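Local coordinates for protein lantibiotic dehydratase (Microbispora corallina, PDB 5EHK) that probably dehydrates serine and threonine residues of the NAI-107 precursor peptide, using glutamyl-tRNA as the source of the activating glutamate, at residues F520-L524 against R681-L687; L501-V507 against A784-L790; H506-P510 against A765-W771. One frame throughout, in Å; residues are numbered along the deposited sequence.

Contact 1 (F520-L524 against R681-L687)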
ATOM      1  N   PHE A 520     -12.828 -25.915  37.050  1.00 49.59           N
ATOM      2  CA  PHE A 520     -13.227 -26.043  35.656  1.00 40.10           C
ATOM      3  C   PHE A 520     -12.391 -25.112  34.796  1.00 38.01           C
ATOM      4  O   PHE A 520     -11.688 -24.222  35.294  1.00 35.76           O
ATOM      5  CB  PHE A 520     -14.709 -25.715  35.461  1.00 30.30           C
ATOM      6  CG  PHE A 520     -15.033 -24.269  35.661  1.00 36.12           C
ATOM      7  CD1 PHE A 520     -15.072 -23.400  34.585  1.00 33.74           C
ATOM      8  CD2 PHE A 520     -15.283 -23.770  36.921  1.00 37.83           C
ATOM      9  CE1 PHE A 520     -15.348 -22.073  34.771  1.00 31.80           C
ATOM     10  CE2 PHE A 520     -15.572 -22.440  37.108  1.00 34.97           C
ATOM     11  CZ  PHE A 520     -15.602 -21.591  36.033  1.00 37.04           C
ATOM     12  N   ARG A 521     -12.473 -25.330  33.493  1.00 35.11           N
ATOM     13  CA  ARG A 521     -11.849 -24.446  32.537  1.00 32.69           C
ATOM     14  C   ARG A 521     -12.904 -24.007  31.533  1.00 28.78           C
ATOM     15  O   ARG A 521     -13.744 -24.811  31.135  1.00 30.71           O
ATOM     16  CB  ARG A 521     -10.695 -25.168  31.831  1.00 32.02           C
ATOM     17  CG  ARG A 521      -9.309 -24.624  32.175  1.00 28.10           C
ATOM     18  CD  ARG A 521      -9.075 -24.652  33.655  1.00 37.71           C
ATOM     19  NE  ARG A 521      -7.666 -24.537  34.014  1.00 46.88           N
ATOM     20  CZ  ARG A 521      -7.226 -24.477  35.268  1.00 44.79           C
ATOM     21  NH1 ARG A 521      -8.088 -24.532  36.267  1.00 42.49           N
ATOM     22  NH2 ARG A 521      -5.929 -24.381  35.526  1.00 47.63           N
ATOM     23  N   VAL A 522     -12.895 -22.734  31.151  1.00 30.43           N
ATOM     24  CA  VAL A 522     -13.662 -22.308  29.967  1.00 32.30           C
ATOM     25  C   VAL A 522     -12.725 -22.125  28.766  1.00 27.18           C
ATOM     26  O   VAL A 522     -11.764 -21.346  28.827  1.00 23.95           O
ATOM     27  CB  VAL A 522     -14.388 -20.981  30.180  1.00 30.51           C
ATOM     28  CG1 VAL A 522     -15.180 -20.615  28.913  1.00 25.40           C
ATOM     29  CG2 VAL A 522     -15.296 -21.070  31.370  1.00 20.98           C
ATOM     30  N   VAL A 523     -12.984 -22.847  27.686  1.00 22.69           N
ATOM     31  CA  VAL A 523     -12.106 -22.765  26.525  1.00 24.04           C
ATOM     32  C   VAL A 523     -12.846 -22.094  25.349  1.00 30.69           C
ATOM     33  O   VAL A 523     -13.866 -22.614  24.877  1.00 29.74           O
ATOM     34  CB  VAL A 523     -11.593 -24.159  26.136  1.00 23.77           C
ATOM     35  CG1 VAL A 523     -10.729 -24.104  24.870  1.00 29.81           C
ATOM     36  CG2 VAL A 523     -10.810 -24.743  27.283  1.00 23.26           C
ATOM     37  N   LEU A 524     -12.373 -20.922  24.915  1.00 24.48           N
ATOM     38  CA  LEU A 524     -13.010 -20.235  23.786  1.00 29.75           C
ATOM     39  C   LEU A 524     -12.885 -21.103  22.552  1.00 26.03           C
ATOM     40  O   LEU A 524     -11.789 -21.487  22.175  1.00 36.13           O
ATOM     41  CB  LEU A 524     -12.370 -18.877  23.528  1.00 26.79           C
ATOM     42  CG  LEU A 524     -12.942 -17.678  24.285  1.00 24.46           C
ATOM     43  CD1 LEU A 524     -13.376 -18.049  25.699  1.00 21.25           C
ATOM     44  CD2 LEU A 524     -11.891 -16.582  24.353  1.00 22.71           C
ATOM     45  N   ARG A 681      -4.062 -18.533  29.199  1.00 28.58           N
ATOM     46  CA  ARG A 681      -5.081 -18.590  30.234  1.00 29.72           C
ATOM     47  C   ARG A 681      -5.250 -17.314  31.059  1.00 28.45           C
ATOM     48  O   ARG A 681      -4.285 -16.719  31.530  1.00 27.49           O
ATOM     49  CB  ARG A 681      -4.871 -19.809  31.128  1.00 34.70           C
ATOM     50  CG  ARG A 681      -6.038 -20.109  32.059  1.00 32.13           C
ATOM     51  CD  ARG A 681      -6.043 -21.573  32.440  1.00 38.68           C
ATOM     52  NE  ARG A 681      -4.873 -21.935  33.232  1.00 46.89           N
ATOM     53  CZ  ARG A 681      -4.768 -21.756  34.542  1.00 42.13           C
ATOM     54  NH1 ARG A 681      -5.760 -21.203  35.220  1.00 43.40           N
ATOM     55  NH2 ARG A 681      -3.664 -22.126  35.172  1.00 44.78           N
ATOM     56  N   TYR A 682      -6.504 -16.898  31.185  1.00 25.23           N
ATOM     57  CA  TYR A 682      -6.895 -15.766  32.004  1.00 25.79           C
ATOM     58  C   TYR A 682      -7.927 -16.245  33.015  1.00 26.69           C
ATOM     59  O   TYR A 682      -9.037 -16.621  32.637  1.00 29.60           O
ATOM     60  CB  TYR A 682      -7.484 -14.690  31.098  1.00 25.06           C
ATOM     61  CG  TYR A 682      -7.930 -13.430  31.781  1.00 19.47           C
ATOM     62  CD1 TYR A 682      -7.012 -12.578  32.375  1.00 20.60           C
ATOM     63  CD2 TYR A 682      -9.261 -13.060  31.779  1.00 17.35           C
ATOM     64  CE1 TYR A 682      -7.418 -11.409  32.980  1.00 17.72           C
ATOM     65  CE2 TYR A 682      -9.678 -11.893  32.383  1.00 16.52           C
ATOM     66  CZ  TYR A 682      -8.757 -11.074  32.974  1.00 15.64           C
ATOM     67  OH  TYR A 682      -9.184  -9.914  33.558  1.00 26.81           O
ATOM     68  N   GLY A 683      -7.556 -16.256  34.295  1.00 29.25           N
ATOM     69  CA  GLY A 683      -8.327 -16.965  35.300  1.00 25.79           C
ATOM     70  C   GLY A 683      -8.543 -18.417  34.917  1.00 29.24           C
ATOM     71  O   GLY A 683      -7.589 -19.193  34.828  1.00 30.17           O
ATOM     72  N   ARG A 684      -9.802 -18.769  34.664  1.00 27.47           N
ATOM     73  CA  ARG A 684     -10.216 -20.136  34.336  1.00 27.76           C
ATOM     74  C   ARG A 684     -10.429 -20.289  32.829  1.00 32.99           C
ATOM     75  O   ARG A 684     -10.815 -21.372  32.352  1.00 28.35           O
ATOM     76  CB  ARG A 684     -11.485 -20.499  35.108  1.00 32.14           C
ATOM     77  CG  ARG A 684     -11.230 -20.453  36.615  1.00 48.51           C
ATOM     78  CD  ARG A 684     -12.356 -20.944  37.515  1.00 46.66           C
ATOM     79  NE  ARG A 684     -12.062 -20.495  38.873  1.00 53.71           N
ATOM     80  CZ  ARG A 684     -12.867 -19.733  39.606  1.00 56.68           C
ATOM     81  NH1 ARG A 684     -14.033 -19.345  39.112  1.00 54.73           N
ATOM     82  NH2 ARG A 684     -12.504 -19.363  40.833  1.00 51.94           N
ATOM     83  N   THR A 685     -10.226 -19.184  32.097  1.00 33.58           N
ATOM     84  CA  THR A 685     -10.468 -19.140  30.649  1.00 29.55           C
ATOM     85  C   THR A 685      -9.236 -19.244  29.737  1.00 25.90           C
ATOM     86  O   THR A 685      -8.274 -18.490  29.857  1.00 25.30           O
ATOM     87  CB  THR A 685     -11.196 -17.837  30.244  1.00 27.37           C
ATOM     88  OG1 THR A 685     -12.396 -17.675  31.006  1.00 24.33           O
ATOM     89  CG2 THR A 685     -11.556 -17.876  28.787  1.00 25.48           C
ATOM     90  N   LEU A 686      -9.311 -20.181  28.798  1.00 26.46           N
ATOM     91  CA  LEU A 686      -8.368 -20.281  27.686  1.00 27.63           C
ATOM     92  C   LEU A 686      -8.815 -19.402  26.498  1.00 23.86           C
ATOM     93  O   LEU A 686      -9.663 -19.798  25.691  1.00 20.83           O
ATOM     94  CB  LEU A 686      -8.247 -21.739  27.233  1.00 26.80           C
ATOM     95  CG  LEU A 686      -6.874 -22.395  27.384  1.00 29.53           C
ATOM     96  CD1 LEU A 686      -6.489 -22.459  28.848  1.00 35.88           C
ATOM     97  CD2 LEU A 686      -6.892 -23.793  26.745  1.00 29.78           C
ATOM     98  N   LEU A 687      -8.261 -18.195  26.421  1.00 27.47           N
ATOM     99  CA  LEU A 687      -8.547 -17.272  25.322  1.00 24.93           C
ATOM    100  C   LEU A 687      -8.120 -17.866  23.968  1.00 24.27           C
ATOM    101  O   LEU A 687      -8.735 -17.601  22.944  1.00 25.81           O
ATOM    102  CB  LEU A 687      -7.814 -15.942  25.544  1.00 15.08           C
ATOM    103  CG  LEU A 687      -8.167 -15.208  26.831  1.00 19.21           C
ATOM    104  CD1 LEU A 687      -7.335 -13.943  27.007  1.00 13.64           C
ATOM    105  CD2 LEU A 687      -9.655 -14.879  26.835  1.00 24.16           C
TER
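R681, next to last in strand 676-682, lies just ahead of a tight hairpin turn, its guanidinium flat on that of R521, centres 3.7 Å apart and planes at 29°. The two like charges stack rather than bond: R521 NH2 and R681 NH1, both donors, are 3.2 Å apart, while R681 NH1 gives a weak hydrogen bond to G683 O (2.7 Å). R521 has a weak, long ion pair with E769, and R681 one with E476. From Y682 to T685 the chain makes a type II' turn, with glycine at the positive-phi position G683, and swings back alongside 521-524. R684 O accepts V522 N at 2.8 Å, and R684 CD sits over the F520 ring, 3.9 Å from the centroid, in a CH-pi contact. Parallel pairing takes over at T685, bridged with V522, and at L686, bridged with V523. L686 N donates to V522 O (2.7 Å) and L686 O receives L524 N (3.0 Å). At L687 the chain turns a corner; L687 CD2 lies 3.7 Å from L524 CD2. Strand 521-524 is thus held between 685-693 and the antiparallel strand 500-508, while helix 380-395 covers F520 and L524 and its E385 hydrogen-bonds T685 OG1.

Contact 2 (L501-V507 against A784-L790); sequences LELGVHV and AEIVVPL
V505, I786, V788, L503, L501 and L790 form the apolar face of this antiparallel strand pair. V505 (chi1 m) puts CG2 4.2 Å from I786 CB and 4.3 Å from V788 CG1; V507 CG2 reaches I786 CD1 at 3.5 Å. Both backbones are extended, with axes 4.3 Å apart at 145°. Hydrogen-bonded pairs are L501-L790 (N to O 3.0 Å both ways), L503-V788 (V788 N to L503 O 2.9 Å, L503 N to V788 O weak at 3.3 Å) and V505-I786 (V505 N to I786 O 2.6 Å, I786 N to V505 O 2.5 Å). E502-P789 and G504-V787 are non-hydrogen-bonded, so the missing amide proton of P789 costs no bond to strand 500-508. Further out, H506 (chi1 m) donates ND1 to A784 O at 2.8 Å. E502 (m) is held by S530, G534 and T536, and E785 pairs with R15. L503, V505, V788 and L790 pack on helix 380-395, which implies a sheet interior whose carboxylates are satisfied by other parts of the chain.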
ATOM      1  N   LEU A 501     -22.874  -9.462  21.794  1.00 13.96           N
ATOM      2  CA  LEU A 501     -21.910 -10.383  21.196  1.00 17.67           C
ATOM      3  C   LEU A 501     -22.251 -11.836  21.557  1.00 16.99           C
ATOM      4  O   LEU A 501     -23.158 -12.070  22.349  1.00 17.84           O
ATOM      5  CB  LEU A 501     -20.470 -10.036  21.597  1.00 14.72           C
ATOM      6  CG  LEU A 501     -20.083 -10.184  23.063  1.00 15.13           C
ATOM      7  CD1 LEU A 501     -18.647 -10.653  23.131  1.00 12.21           C
ATOM      8  CD2 LEU A 501     -20.280  -8.868  23.841  1.00 13.21           C
ATOM      9  N   GLU A 502     -21.556 -12.792  20.939  1.00 12.58           N
ATOM     10  CA  GLU A 502     -21.750 -14.209  21.209  1.00 14.56           C
ATOM     11  C   GLU A 502     -20.409 -14.905  21.208  1.00 17.83           C
ATOM     12  O   GLU A 502     -19.673 -14.806  20.238  1.00 24.14           O
ATOM     13  CB  GLU A 502     -22.680 -14.848  20.159  1.00 16.12           C
ATOM     14  CG  GLU A 502     -24.137 -14.371  20.288  1.00 17.25           C
ATOM     15  CD  GLU A 502     -25.087 -14.935  19.235  1.00 18.84           C
ATOM     16  OE1 GLU A 502     -24.638 -15.293  18.111  1.00 17.77           O
ATOM     17  OE2 GLU A 502     -26.299 -15.002  19.540  1.00 16.01           O
ATOM     18  N   LEU A 503     -20.075 -15.579  22.303  1.00 16.40           N
ATOM     19  CA  LEU A 503     -18.872 -16.391  22.373  1.00 16.01           C
ATOM     20  C   LEU A 503     -19.353 -17.826  22.386  1.00 18.33           C
ATOM     21  O   LEU A 503     -20.357 -18.148  23.015  1.00 21.40           O
ATOM     22  CB  LEU A 503     -18.065 -16.071  23.641  1.00 15.49           C
ATOM     23  CG  LEU A 503     -17.624 -14.609  23.776  1.00 20.67           C
ATOM     24  CD1 LEU A 503     -17.016 -14.296  25.137  1.00 13.16           C
ATOM     25  CD2 LEU A 503     -16.649 -14.239  22.643  1.00 15.71           C
ATOM     26  N   GLY A 504     -18.673 -18.695  21.663  1.00 19.94           N
ATOM     27  CA  GLY A 504     -18.983 -20.105  21.742  1.00 23.77           C
ATOM     28  C   GLY A 504     -17.861 -20.682  22.551  1.00 22.82           C
ATOM     29  O   GLY A 504     -16.719 -20.343  22.288  1.00 23.28           O
ATOM     30  N   VAL A 505     -18.159 -21.507  23.548  1.00 25.45           N
ATOM     31  CA  VAL A 505     -17.096 -22.061  24.390  1.00 28.13           C
ATOM     32  C   VAL A 505     -17.282 -23.521  24.753  1.00 29.47           C
ATOM     33  O   VAL A 505     -18.380 -24.067  24.651  1.00 31.84           O
ATOM     34  CB  VAL A 505     -16.871 -21.258  25.696  1.00 27.65           C
ATOM     35  CG1 VAL A 505     -16.351 -19.838  25.413  1.00 23.91           C
ATOM     36  CG2 VAL A 505     -18.128 -21.250  26.539  1.00 25.10           C
ATOM     37  N   HIS A 506     -16.175 -24.143  25.147  1.00 28.08           N
ATOM     38  CA  HIS A 506     -16.190 -25.426  25.819  1.00 31.04           C
ATOM     39  C   HIS A 506     -16.060 -25.121  27.307  1.00 30.79           C
ATOM     40  O   HIS A 506     -15.220 -24.300  27.718  1.00 27.65           O
ATOM     41  CB  HIS A 506     -14.968 -26.251  25.423  1.00 33.77           C
ATOM     42  CG  HIS A 506     -14.946 -26.681  23.988  1.00 39.07           C
ATOM     43  ND1 HIS A 506     -16.008 -27.312  23.378  1.00 37.42           N
ATOM     44  CD2 HIS A 506     -13.965 -26.604  23.054  1.00 37.82           C
ATOM     45  CE1 HIS A 506     -15.689 -27.592  22.126  1.00 40.72           C
ATOM     46  NE2 HIS A 506     -14.455 -27.173  21.903  1.00 41.46           N
ATOM     47  N   VAL A 507     -16.891 -25.774  28.117  1.00 35.01           N
ATOM     48  CA  VAL A 507     -16.700 -25.767  29.564  1.00 30.29           C
ATOM     49  C   VAL A 507     -16.294 -27.159  29.985  1.00 30.46           C
ATOM     50  O   VAL A 507     -16.984 -28.124  29.660  1.00 34.18           O
ATOM     51  CB  VAL A 507     -17.961 -25.363  30.320  1.00 30.51           C
ATOM     52  CG1 VAL A 507     -17.676 -25.369  31.806  1.00 38.00           C
ATOM     53  CG2 VAL A 507     -18.423 -23.989  29.885  1.00 28.28           C
ATOM     54  N   ALA A 784     -18.656 -30.611  23.526  1.00 30.61           N
ATOM     55  CA  ALA A 784     -19.865 -29.826  23.473  1.00 28.43           C
ATOM     56  C   ALA A 784     -19.484 -28.371  23.442  1.00 37.08           C
ATOM     57  O   ALA A 784     -18.575 -27.944  24.159  1.00 41.85           O
ATOM     58  CB  ALA A 784     -20.696 -30.104  24.679  1.00 33.91           C
ATOM     59  N   GLU A 785     -20.163 -27.615  22.589  1.00 33.62           N
ATOM     60  CA  GLU A 785     -19.945 -26.180  22.495  1.00 34.12           C
ATOM     61  C   GLU A 785     -21.109 -25.471  23.166  1.00 31.64           C
ATOM     62  O   GLU A 785     -22.269 -25.848  22.986  1.00 33.96           O
ATOM     63  CB  GLU A 785     -19.821 -25.742  21.030  1.00 30.53           C
ATOM     64  CG  GLU A 785     -18.447 -25.200  20.657  1.00 37.69           C
ATOM     65  CD  GLU A 785     -18.167 -25.296  19.154  1.00 48.69           C
ATOM     66  OE1 GLU A 785     -19.110 -25.065  18.361  1.00 45.30           O
ATOM     67  OE2 GLU A 785     -17.018 -25.644  18.769  1.00 52.04           O
ATOM     68  N   ILE A 786     -20.797 -24.459  23.954  1.00 24.30           N
ATOM     69  CA  ILE A 786     -21.824 -23.634  24.557  1.00 28.64           C
ATOM     70  C   ILE A 786     -21.800 -22.260  23.899  1.00 25.31           C
ATOM     71  O   ILE A 786     -20.752 -21.623  23.843  1.00 27.77           O
ATOM     72  CB  ILE A 786     -21.596 -23.532  26.076  1.00 27.84           C
ATOM     73  CG1 ILE A 786     -21.799 -24.913  26.698  1.00 37.19           C
ATOM     74  CG2 ILE A 786     -22.535 -22.541  26.688  1.00 23.33           C
ATOM     75  CD1 ILE A 786     -21.269 -25.041  28.092  1.00 39.47           C
ATOM     76  N   VAL A 787     -22.927 -21.820  23.351  1.00 21.07           N
ATOM     77  CA  VAL A 787     -22.995 -20.478  22.779  1.00 20.18           C
ATOM     78  C   VAL A 787     -23.696 -19.523  23.724  1.00 22.41           C
ATOM     79  O   VAL A 787     -24.914 -19.575  23.899  1.00 26.11           O
ATOM     80  CB  VAL A 787     -23.759 -20.450  21.456  1.00 21.72           C
ATOM     81  CG1 VAL A 787     -23.609 -19.089  20.817  1.00 20.21           C
ATOM     82  CG2 VAL A 787     -23.242 -21.510  20.525  1.00 22.02           C
ATOM     83  N   VAL A 788     -22.940 -18.613  24.306  1.00 20.24           N
ATOM     84  CA  VAL A 788     -23.502 -17.712  25.288  1.00 19.53           C
ATOM     85  C   VAL A 788     -23.478 -16.270  24.828  1.00 17.22           C
ATOM     86  O   VAL A 788     -22.427 -15.709  24.644  1.00 18.02           O
ATOM     87  CB  VAL A 788     -22.802 -17.909  26.666  1.00 21.54           C
ATOM     88  CG1 VAL A 788     -21.430 -18.523  26.502  1.00 24.04           C
ATOM     89  CG2 VAL A 788     -22.786 -16.615  27.500  1.00 21.19           C
ATOM     90  N   PRO A 789     -24.662 -15.683  24.603  1.00 19.90           N
ATOM     91  CA  PRO A 789     -24.799 -14.261  24.256  1.00 17.30           C
ATOM     92  C   PRO A 789     -24.499 -13.377  25.457  1.00 18.51           C
ATOM     93  O   PRO A 789     -24.657 -13.822  26.577  1.00 22.87           O
ATOM     94  CB  PRO A 789     -26.277 -14.130  23.871  1.00 16.58           C
ATOM     95  CG  PRO A 789     -26.697 -15.546  23.516  1.00 23.09           C
ATOM     96  CD  PRO A 789     -25.921 -16.428  24.437  1.00 18.87           C
ATOM     97  N   LEU A 790     -24.071 -12.146  25.219  1.00 17.70           N
ATOM     98  CA  LEU A 790     -23.790 -11.175  26.271  1.00 16.53           C
ATOM     99  C   LEU A 790     -24.188  -9.795  25.751  1.00 17.33           C
ATOM    100  O   LEU A 790     -24.082  -9.543  24.547  1.00 18.15           O
ATOM    101  CB  LEU A 790     -22.303 -11.191  26.656  1.00 15.89           C
ATOM    102  CG  LEU A 790     -21.713 -12.494  27.231  1.00 19.81           C
ATOM    103  CD1 LEU A 790     -21.106 -13.312  26.130  1.00 24.59           C
ATOM    104  CD2 LEU A 790     -20.682 -12.274  28.350  1.00 15.26           C
TER

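Contact 3 (H506-P510 against A765-W771); sequences HVVAP and AGDEEGW
The loop between strands 760-763 and 785-792, with a type I turn from D767 to G770, packs against the C-terminal end of sheet strand 500-508 and the residues after it. W771 buries the most surface, 93 Å², ahead of V508 and A765. Segment 506-510 is extended through A509, then bends at P510 (phi/psi -67/-35). Its closest CA pairs with the loop are V508-G766 at 5.9 Å and P510-W771 at 5.0 Å. The V508 side chain, chi1 m, points toward the loop: V508 CG1 is 4.3 Å from A765 CB, and V508 CG2 is 4.1 Å from both G766 N and W771 CE3. A765 CB also meets H506 CD2 at 4.2 Å. Having no side chain, G766 can pass close to V508; separately, its backbone angles (100/-21) suit glycine. G766 O receives a weak hydrogen bond from W771 N at 2.9 Å. The W771 indole, chi1 m and chi2 -13°, lies beside the strand end, with W771 CE3 3.5 Å from A509 CA and W771 CZ3 3.1 Å from V508 O; R521 also touches it. Over one face of the five-membered ring of W771, P510 CG makes a CH-pi contact 3.5 Å from the centroid.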
ATOM      1  N   HIS A 506     -16.175 -24.143  25.147  1.00 28.08           N
ATOM      2  CA  HIS A 506     -16.190 -25.426  25.819  1.00 31.04           C
ATOM      3  C   HIS A 506     -16.060 -25.121  27.307  1.00 30.79           C
ATOM      4  O   HIS A 506     -15.220 -24.300  27.718  1.00 27.65           O
ATOM      5  CB  HIS A 506     -14.968 -26.251  25.423  1.00 33.77           C
ATOM      6  CG  HIS A 506     -14.946 -26.681  23.988  1.00 39.07           C
ATOM      7  ND1 HIS A 506     -16.008 -27.312  23.378  1.00 37.42           N
ATOM      8  CD2 HIS A 506     -13.965 -26.604  23.054  1.00 37.82           C
ATOM      9  CE1 HIS A 506     -15.689 -27.592  22.126  1.00 40.72           C
ATOM     10  NE2 HIS A 506     -14.455 -27.173  21.903  1.00 41.46           N
ATOM     11  N   VAL A 507     -16.891 -25.774  28.117  1.00 35.01           N
ATOM     12  CA  VAL A 507     -16.700 -25.767  29.564  1.00 30.29           C
ATOM     13  C   VAL A 507     -16.294 -27.159  29.985  1.00 30.46           C
ATOM     14  O   VAL A 507     -16.984 -28.124  29.660  1.00 34.18           O
ATOM     15  CB  VAL A 507     -17.961 -25.363  30.320  1.00 30.51           C
ATOM     16  CG1 VAL A 507     -17.676 -25.369  31.806  1.00 38.00           C
ATOM     17  CG2 VAL A 507     -18.423 -23.989  29.885  1.00 28.28           C
ATOM     18  N   VAL A 508     -15.162 -27.277  30.670  1.00 28.82           N
ATOM     19  CA  VAL A 508     -14.671 -28.592  31.099  1.00 34.10           C
ATOM     20  C   VAL A 508     -14.281 -28.673  32.583  1.00 33.67           C
ATOM     21  O   VAL A 508     -13.859 -27.688  33.194  1.00 27.14           O
ATOM     22  CB  VAL A 508     -13.509 -29.092  30.240  1.00 26.35           C
ATOM     23  CG1 VAL A 508     -14.011 -29.537  28.892  1.00 23.62           C
ATOM     24  CG2 VAL A 508     -12.447 -28.014  30.135  1.00 25.89           C
ATOM     25  N   ALA A 509     -14.444 -29.867  33.146  1.00 35.49           N
ATOM     26  CA  ALA A 509     -14.220 -30.110  34.573  1.00 38.42           C
ATOM     27  C   ALA A 509     -14.063 -31.605  34.762  1.00 31.57           C
ATOM     28  O   ALA A 509     -14.446 -32.370  33.889  1.00 30.80           O
ATOM     29  CB  ALA A 509     -15.401 -29.581  35.395  1.00 40.93           C
ATOM     30  N   PRO A 510     -13.490 -32.033  35.894  1.00 42.78           N
ATOM     31  CA  PRO A 510     -13.397 -33.474  36.206  1.00 40.87           C
ATOM     32  C   PRO A 510     -14.764 -34.144  36.477  1.00 38.42           C
ATOM     33  O   PRO A 510     -14.987 -35.322  36.137  1.00 34.46           O
ATOM     34  CB  PRO A 510     -12.521 -33.503  37.455  1.00 33.76           C
ATOM     35  CG  PRO A 510     -11.813 -32.177  37.474  1.00 36.70           C
ATOM     36  CD  PRO A 510     -12.751 -31.205  36.861  1.00 41.67           C
ATOM     37  N   ALA A 765      -9.565 -29.645  24.825  1.00 33.70           N
ATOM     38  CA  ALA A 765      -9.959 -28.958  26.039  1.00 36.29           C
ATOM     39  C   ALA A 765     -10.036 -29.954  27.192  1.00 39.65           C
ATOM     40  O   ALA A 765     -10.771 -30.943  27.117  1.00 39.01           O
ATOM     41  CB  ALA A 765     -11.317 -28.283  25.832  1.00 35.68           C
ATOM     42  N   GLY A 766      -9.262 -29.708  28.245  1.00 38.84           N
ATOM     43  CA  GLY A 766      -9.319 -30.556  29.419  1.00 35.22           C
ATOM     44  C   GLY A 766      -8.196 -31.572  29.502  1.00 39.27           C
ATOM     45  O   GLY A 766      -7.919 -32.121  30.562  1.00 45.07           O
ATOM     46  N   ASP A 767      -7.576 -31.867  28.370  1.00 38.94           N
ATOM     47  CA  ASP A 767      -6.507 -32.856  28.332  1.00 41.94           C
ATOM     48  C   ASP A 767      -5.308 -32.434  29.177  1.00 39.51           C
ATOM     49  O   ASP A 767      -4.722 -33.255  29.876  1.00 41.51           O
ATOM     50  CB  ASP A 767      -6.070 -33.104  26.884  1.00 39.78           C
ATOM     51  CG  ASP A 767      -5.268 -34.380  26.721  1.00 40.88           C
ATOM     52  OD1 ASP A 767      -5.482 -35.331  27.499  1.00 47.05           O
ATOM     53  OD2 ASP A 767      -4.417 -34.431  25.809  1.00 44.60           O
ATOM     54  N   GLU A 768      -4.959 -31.148  29.123  1.00 45.34           N
ATOM     55  CA  GLU A 768      -3.777 -30.633  29.818  1.00 41.45           C
ATOM     56  C   GLU A 768      -3.874 -30.755  31.332  1.00 46.52           C
ATOM     57  O   GLU A 768      -2.857 -30.843  32.022  1.00 42.28           O
ATOM     58  CB  GLU A 768      -3.501 -29.183  29.408  1.00 38.29           C
ATOM     59  CG  GLU A 768      -2.325 -28.522  30.109  1.00 35.23           C
ATOM     60  CD  GLU A 768      -0.982 -29.123  29.717  1.00 40.87           C
ATOM     61  OE1 GLU A 768      -0.954 -30.028  28.858  1.00 43.53           O
ATOM     62  OE2 GLU A 768       0.059 -28.682  30.259  1.00 41.87           O
ATOM     63  N   GLU A 769      -5.105 -30.775  31.836  1.00 47.25           N
ATOM     64  CA  GLU A 769      -5.349 -30.910  33.264  1.00 46.55           C
ATOM     65  C   GLU A 769      -5.685 -32.352  33.643  1.00 43.60           C
ATOM     66  O   GLU A 769      -6.039 -32.636  34.787  1.00 48.10           O
ATOM     67  CB  GLU A 769      -6.485 -29.984  33.717  1.00 43.60           C
ATOM     68  CG  GLU A 769      -6.261 -28.502  33.458  1.00 45.23           C
ATOM     69  CD  GLU A 769      -5.037 -27.936  34.180  1.00 58.79           C
ATOM     70  OE1 GLU A 769      -4.694 -28.427  35.283  1.00 62.77           O
ATOM     71  OE2 GLU A 769      -4.441 -26.967  33.658  1.00 60.15           O
ATOM     72  N   GLY A 770      -5.593 -33.259  32.682  1.00 35.05           N
ATOM     73  CA  GLY A 770      -5.891 -34.646  32.954  1.00 38.37           C
ATOM     74  C   GLY A 770      -7.358 -35.023  32.837  1.00 40.74           C
ATOM     75  O   GLY A 770      -7.703 -36.201  32.810  1.00 54.07           O
ATOM     76  N   TRP A 771      -8.232 -34.027  32.779  1.00 43.16           N
ATOM     77  CA  TRP A 771      -9.673 -34.251  32.926  1.00 41.03           C
ATOM     78  C   TRP A 771     -10.332 -35.189  31.901  1.00 42.86           C
ATOM     79  O   TRP A 771     -11.524 -35.468  31.991  1.00 42.69           O
ATOM     80  CB  TRP A 771     -10.402 -32.908  32.974  1.00 34.05           C
ATOM     81  CG  TRP A 771      -9.933 -32.038  34.101  1.00 40.20           C
ATOM     82  CD1 TRP A 771      -9.163 -32.418  35.166  1.00 42.90           C
ATOM     83  CD2 TRP A 771     -10.172 -30.637  34.266  1.00 38.55           C
ATOM     84  NE1 TRP A 771      -8.923 -31.344  35.985  1.00 40.65           N
ATOM     85  CE2 TRP A 771      -9.535 -30.239  35.454  1.00 37.77           C
ATOM     86  CE3 TRP A 771     -10.862 -29.680  33.521  1.00 34.09           C
ATOM     87  CZ2 TRP A 771      -9.574 -28.936  35.915  1.00 38.70           C
ATOM     88  CZ3 TRP A 771     -10.906 -28.390  33.988  1.00 37.07           C
ATOM     89  CH2 TRP A 771     -10.267 -28.026  35.170  1.00 35.84           C
TER

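From the N terminus, strand 500-508 comes first and serves two contacts: residues 501-507 in contact 2 and 506-510 in contact 3, sharing H506 and V507. After a short helix, strand 521-524 returns antiparallel to it, V523 N lying 2.7 Å from H506 O, and continues the sheet into contact 1. That contact closes a loop of 156 residues at 681-687, nested inside the loops of the other two. Contact 3 closes next, at 765-771, and contact 2 last, at 784-790; both start from strand 500-508. Together they order neighbouring strands 785-792, 500-508, 521-524 and 685-693, with the 765-771 loop packed at one end.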